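Local coordinates for protein cobalt-precorrin-5B C(1)-methyltransferase (Archaeoglobus fulgidus, PDB 1SR8) that probably catalyses the S-adenosylmethionine-dependent methylation of C-1 in cobalt-precorrin-5B, giving cobalt-precorrin-6A in the anaerobic route to adenosylcobalamin, at residues F227-D240 with E248-W261. Sequence-based numbering, arbitrary orientation.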
loop_
_atom_site.group_PDB
_atom_site.type_symbol
_atom_site.label_atom_id
_atom_site.label_comp_id
_atom_site.label_asym_id
_atom_site.label_seq_id
_atom_site.Cartn_x
_atom_site.Cartn_y
_atom_site.Cartn_z
ATOM N N PHE A 227 19.059 4.689 -11.015
ATOM C CA PHE A 227 20.166 3.896 -10.491
ATOM C C PHE A 227 19.873 2.416 -10.713
ATOM O O PHE A 227 19.871 1.626 -9.770
ATOM C CB PHE A 227 20.325 4.180 -9.000
ATOM C CG PHE A 227 20.469 5.636 -8.680
ATOM C CD1 PHE A 227 21.666 6.305 -8.938
ATOM C CD2 PHE A 227 19.402 6.349 -8.149
ATOM C CE1 PHE A 227 21.799 7.671 -8.672
ATOM C CE2 PHE A 227 19.513 7.710 -7.876
ATOM C CZ PHE A 227 20.717 8.376 -8.139
ATOM N N PRO A 228 19.646 2.018 -11.974
ATOM C CA PRO A 228 19.338 0.627 -12.314
ATOM C C PRO A 228 20.228 -0.477 -11.724
ATOM O O PRO A 228 19.729 -1.545 -11.377
ATOM C CB PRO A 228 19.338 0.644 -13.850
ATOM C CG PRO A 228 20.288 1.756 -14.187
ATOM C CD PRO A 228 19.901 2.809 -13.193
ATOM N N GLU A 229 21.529 -0.224 -11.592
ATOM C CA GLU A 229 22.440 -1.242 -11.066
ATOM C C GLU A 229 22.441 -1.405 -9.536
ATOM O O GLU A 229 23.303 -2.079 -8.978
ATOM C CB GLU A 229 23.869 -0.990 -11.570
ATOM C CG GLU A 229 24.609 0.185 -10.933
ATOM C CD GLU A 229 24.151 1.549 -11.428
ATOM O OE1 GLU A 229 24.918 2.518 -11.255
ATOM O OE2 GLU A 229 23.032 1.666 -11.974
ATOM N N TYR A 230 21.473 -0.782 -8.870
ATOM C CA TYR A 230 21.324 -0.876 -7.415
ATOM C C TYR A 230 20.013 -1.594 -7.174
ATOM O O TYR A 230 19.012 -1.236 -7.789
ATOM C CB TYR A 230 21.220 0.513 -6.792
ATOM C CG TYR A 230 22.533 1.214 -6.624
ATOM C CD1 TYR A 230 23.287 1.034 -5.471
ATOM C CD2 TYR A 230 23.025 2.057 -7.616
ATOM C CE1 TYR A 230 24.494 1.674 -5.299
ATOM C CE2 TYR A 230 24.234 2.703 -7.460
ATOM C CZ TYR A 230 24.966 2.508 -6.296
ATOM O OH TYR A 230 26.171 3.149 -6.116
ATOM N N GLN A 231 19.998 -2.599 -6.306
ATOM C CA GLN A 231 18.736 -3.290 -6.039
ATOM C C GLN A 231 17.880 -2.361 -5.165
ATOM O O GLN A 231 18.243 -2.038 -4.024
ATOM C CB GLN A 231 18.975 -4.616 -5.324
ATOM C CG GLN A 231 17.761 -5.544 -5.331
ATOM C CD GLN A 231 17.298 -5.885 -6.735
ATOM O OE1 GLN A 231 18.103 -5.951 -7.661
ATOM N NE2 GLN A 231 15.999 -6.123 -6.898
ATOM N N PRO A 232 16.729 -1.913 -5.698
ATOM C CA PRO A 232 15.833 -1.012 -4.967
ATOM C C PRO A 232 15.009 -1.669 -3.861
ATOM O O PRO A 232 14.324 -2.676 -4.080
ATOM C CB PRO A 232 14.977 -0.410 -6.079
ATOM C CG PRO A 232 14.835 -1.550 -7.034
ATOM C CD PRO A 232 16.217 -2.188 -7.056
ATOM N N PHE A 233 15.100 -1.071 -2.674
ATOM C CA PHE A 233 14.405 -1.528 -1.476
ATOM C C PHE A 233 13.710 -0.359 -0.803
ATOM O O PHE A 233 14.171 0.778 -0.887
ATOM C CB PHE A 233 15.401 -2.137 -0.483
ATOM C CG PHE A 233 15.915 -3.482 -0.898
ATOM C CD1 PHE A 233 15.129 -4.622 -0.728
ATOM C CD2 PHE A 233 17.159 -3.611 -1.513
ATOM C CE1 PHE A 233 15.570 -5.861 -1.167
ATOM C CE2 PHE A 233 17.607 -4.855 -1.959
ATOM C CZ PHE A 233 16.815 -5.976 -1.786
ATOM N N VAL A 234 12.594 -0.639 -0.141
ATOM C CA VAL A 234 11.876 0.397 0.573
ATOM C C VAL A 234 12.094 0.147 2.049
ATOM O O VAL A 234 11.708 -0.895 2.574
ATOM C CB VAL A 234 10.369 0.358 0.291
ATOM C CG1 VAL A 234 9.669 1.386 1.166
ATOM C CG2 VAL A 234 10.104 0.645 -1.169
ATOM N N PHE A 235 12.730 1.096 2.719
ATOM C CA PHE A 235 12.986 0.963 4.143
ATOM C C PHE A 235 12.285 2.064 4.929
ATOM O O PHE A 235 12.433 2.154 6.150
ATOM C CB PHE A 235 14.496 0.994 4.410
ATOM C CG PHE A 235 15.155 -0.346 4.265
ATOM C CD1 PHE A 235 15.286 -1.189 5.358
ATOM C CD2 PHE A 235 15.590 -0.792 3.018
ATOM C CE1 PHE A 235 15.839 -2.466 5.214
ATOM C CE2 PHE A 235 16.141 -2.061 2.866
ATOM C CZ PHE A 235 16.265 -2.899 3.968
ATOM N N GLY A 236 11.516 2.896 4.227
ATOM C CA GLY A 236 10.815 3.978 4.896
ATOM C C GLY A 236 11.752 4.862 5.707
ATOM O O GLY A 236 12.725 5.408 5.181
ATOM N N VAL A 237 11.474 5.008 6.996
ATOM C CA VAL A 237 12.316 5.838 7.839
ATOM C C VAL A 237 13.371 5.009 8.557
ATOM O O VAL A 237 14.198 5.548 9.296
ATOM C CB VAL A 237 11.474 6.597 8.884
ATOM C CG1 VAL A 237 10.396 7.426 8.174
ATOM C CG2 VAL A 237 10.853 5.609 9.866
ATOM N N HIS A 238 13.348 3.701 8.313
ATOM C CA HIS A 238 14.285 2.765 8.939
ATOM C C HIS A 238 15.572 2.654 8.122
ATOM O O HIS A 238 16.026 1.555 7.806
ATOM C CB HIS A 238 13.621 1.392 9.052
ATOM C CG HIS A 238 12.218 1.447 9.576
ATOM N ND1 HIS A 238 11.926 1.694 10.900
ATOM C CD2 HIS A 238 11.025 1.334 8.944
ATOM C CE1 HIS A 238 10.616 1.731 11.061
ATOM N NE2 HIS A 238 10.046 1.516 9.889
ATOM N N ILE A 239 16.143 3.811 7.790
ATOM C CA ILE A 239 17.367 3.909 6.996
ATOM C C ILE A 239 18.614 3.454 7.742
ATOM O O ILE A 239 19.488 2.809 7.158
ATOM C CB ILE A 239 17.586 5.362 6.510
ATOM C CG1 ILE A 239 16.536 5.712 5.453
ATOM C CG2 ILE A 239 18.986 5.527 5.940
ATOM C CD1 ILE A 239 16.594 7.150 4.964
ATOM N N ASP A 240 18.694 3.797 9.026
ATOM C CA ASP A 240 19.840 3.429 9.854
ATOM C C ASP A 240 20.075 1.926 9.795
ATOM O O ASP A 240 21.213 1.463 9.680
ATOM C CB ASP A 240 19.619 3.859 11.310
ATOM C CG ASP A 240 19.540 5.371 11.471
ATOM O OD1 ASP A 240 20.444 6.079 10.969
ATOM O OD2 ASP A 240 18.576 5.849 12.112
ATOM N N GLU A 248 27.497 -1.625 -1.453
ATOM C CA GLU A 248 27.295 -0.285 -2.014
ATOM C C GLU A 248 25.855 0.196 -1.776
ATOM O O GLU A 248 24.893 -0.393 -2.276
ATOM C CB GLU A 248 27.581 -0.289 -3.521
ATOM C CG GLU A 248 29.034 -0.489 -3.891
ATOM C CD GLU A 248 29.909 0.626 -3.379
ATOM O OE1 GLU A 248 29.589 1.803 -3.653
ATOM O OE2 GLU A 248 30.916 0.327 -2.704
ATOM N N LYS A 249 25.722 1.283 -1.029
ATOM C CA LYS A 249 24.416 1.831 -0.696
ATOM C C LYS A 249 24.180 3.238 -1.197
ATOM O O LYS A 249 25.081 4.072 -1.221
ATOM C CB LYS A 249 24.235 1.833 0.818
ATOM C CG LYS A 249 24.257 0.464 1.431
ATOM C CD LYS A 249 24.811 0.521 2.830
ATOM C CE LYS A 249 26.297 0.796 2.799
ATOM N NZ LYS A 249 26.918 0.505 4.114
ATOM N N ILE A 250 22.948 3.499 -1.595
ATOM C CA ILE A 250 22.578 4.823 -2.043
ATOM C C ILE A 250 21.220 5.100 -1.393
ATOM O O ILE A 250 20.374 4.209 -1.313
ATOM C CB ILE A 250 22.499 4.897 -3.601
ATOM C CG1 ILE A 250 22.619 6.351 -4.055
ATOM C CG2 ILE A 250 21.192 4.295 -4.117
ATOM C CD1 ILE A 250 22.692 6.510 -5.560
ATOM N N ILE A 251 21.035 6.312 -0.879
ATOM C CA ILE A 251 19.771 6.682 -0.247
ATOM C C ILE A 251 18.959 7.584 -1.172
ATOM O O ILE A 251 19.446 8.616 -1.631
ATOM C CB ILE A 251 19.999 7.423 1.091
ATOM C CG1 ILE A 251 20.745 6.509 2.066
ATOM C CG2 ILE A 251 18.660 7.860 1.677
ATOM C CD1 ILE A 251 21.109 7.167 3.370
ATOM N N VAL A 252 17.726 7.179 -1.452
ATOM C CA VAL A 252 16.833 7.954 -2.309
ATOM C C VAL A 252 15.512 8.152 -1.565
ATOM O O VAL A 252 14.902 7.185 -1.102
ATOM C CB VAL A 252 16.554 7.223 -3.643
ATOM C CG1 VAL A 252 15.703 8.104 -4.553
ATOM C CG2 VAL A 252 17.873 6.837 -4.311
ATOM N N GLY A 253 15.077 9.400 -1.429
ATOM C CA GLY A 253 13.831 9.650 -0.735
ATOM C C GLY A 253 13.353 11.083 -0.836
ATOM O O GLY A 253 14.063 11.956 -1.331
ATOM N N PHE A 254 12.134 11.321 -0.368
ATOM C CA PHE A 254 11.565 12.656 -0.387
ATOM C C PHE A 254 11.862 13.357 0.937
ATOM O O PHE A 254 11.999 12.713 1.980
ATOM C CB PHE A 254 10.055 12.594 -0.638
ATOM C CG PHE A 254 9.689 12.106 -2.017
ATOM C CD1 PHE A 254 9.757 10.756 -2.338
ATOM C CD2 PHE A 254 9.285 12.997 -2.999
ATOM C CE1 PHE A 254 9.426 10.298 -3.623
ATOM C CE2 PHE A 254 8.955 12.551 -4.284
ATOM C CZ PHE A 254 9.026 11.198 -4.592
ATOM N N PRO A 255 11.971 14.690 0.904
ATOM C CA PRO A 255 12.256 15.551 2.053
ATOM C C PRO A 255 11.550 15.168 3.351
ATOM O O PRO A 255 12.159 15.148 4.427
ATOM C CB PRO A 255 11.822 16.920 1.555
ATOM C CG PRO A 255 12.168 16.860 0.106
ATOM C CD PRO A 255 11.663 15.501 -0.287
ATOM N N GLY A 256 10.260 14.863 3.237
ATOM C CA GLY A 256 9.458 14.507 4.393
ATOM C C GLY A 256 9.997 13.407 5.280
ATOM O O GLY A 256 10.186 13.614 6.476
ATOM N N LEU A 257 10.240 12.237 4.698
ATOM C CA LEU A 257 10.735 11.093 5.453
ATOM C C LEU A 257 12.228 11.152 5.737
ATOM O O LEU A 257 12.695 10.622 6.746
ATOM C CB LEU A 257 10.390 9.796 4.716
ATOM C CG LEU A 257 8.904 9.438 4.716
ATOM C CD1 LEU A 257 8.609 8.385 3.677
ATOM C CD2 LEU A 257 8.524 8.947 6.091
ATOM N N LEU A 258 12.980 11.797 4.851
ATOM C CA LEU A 258 14.421 11.917 5.043
ATOM C C LEU A 258 14.768 12.765 6.270
ATOM O O LEU A 258 15.702 12.447 7.005
ATOM C CB LEU A 258 15.078 12.509 3.792
ATOM C CG LEU A 258 15.152 11.588 2.573
ATOM C CD1 LEU A 258 15.795 12.323 1.410
ATOM C CD2 LEU A 258 15.951 10.343 2.929
ATOM N N LYS A 259 14.022 13.843 6.497
ATOM C CA LYS A 259 14.299 14.685 7.656
ATOM C C LYS A 259 13.831 13.980 8.928
ATOM O O LYS A 259 14.359 14.228 10.012
ATOM C CB LYS A 259 13.627 16.056 7.518
ATOM C CG LYS A 259 12.131 16.002 7.343
ATOM C CD LYS A 259 11.521 17.395 7.381
ATOM C CE LYS A 259 10.007 17.318 7.232
ATOM N NZ LYS A 259 9.414 16.349 8.203
ATOM N N ILE A 260 12.847 13.094 8.795
ATOM C CA ILE A 260 12.357 12.343 9.946
ATOM C C ILE A 260 13.455 11.372 10.381
ATOM O O ILE A 260 13.698 11.186 11.568
ATOM C CB ILE A 260 11.079 11.538 9.604
ATOM C CG1 ILE A 260 9.936 12.494 9.263
ATOM C CG2 ILE A 260 10.691 10.654 10.774
ATOM C CD1 ILE A 260 8.639 11.803 8.900
ATOM N N TRP A 261 14.118 10.749 9.414
ATOM C CA TRP A 261 15.196 9.823 9.729
ATOM C C TRP A 261 16.427 10.597 10.203
ATOM O O TRP A 261 17.026 10.275 11.232
ATOM C CB TRP A 261 15.558 8.993 8.496
ATOM C CG TRP A 261 16.997 8.601 8.484
ATOM C CD1 TRP A 261 17.615 7.732 9.330
ATOM C CD2 TRP A 261 18.022 9.143 7.642
ATOM N NE1 TRP A 261 18.964 7.702 9.075
ATOM C CE2 TRP A 261 19.241 8.559 8.042
ATOM C CE3 TRP A 261 18.028 10.071 6.588
ATOM C CZ2 TRP A 261 20.459 8.870 7.427
ATOM C CZ3 TRP A 261 19.241 10.382 5.976
ATOM C CH2 TRP A 261 20.438 9.781 6.399
#
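Ile239 lies under the indole of Trp261 where two strand-helix units meet in an alpha/beta fold built on a parallel four-stranded sheet. Strands 231-234 and 248-253 are not neighbours, since 210-214 runs between them, so no backbone hydrogen bonds join them and side chains carry most of the contact. Packing is tight at the indole: Ile239 CB stands 3.6 Å from the centroid of the five-membered ring, almost on its normal, a CH-pi contact. With CG1 anti to the carbonyl carbon (chi1 -70°), CD1 reaches Trp261 CD2, while CG2 touches Ile251 CD1 at 3.7 Å. A second apolar cluster covers the opposite side of strand 248-253, where Ile250 sends CD1 over a face of Phe227, 3.6 Å from its centroid, and CG2 over a face of Tyr230, 4.2 Å from its centroid. The solvent side is at Asp240, exposed and in polar contact, its OD1 also salt-bridged to Arg271. An alanine in place of Trp261 would probably uncover Ile239 and cost Asp240 its indole donor. That donor, Trp261 NE1, meets Asp240 OD1 at 2.9 Å in a fairly straight bond; OD1 sits in the indole plane, yet the N-H arrives from above the carboxylate, 60° out of its plane.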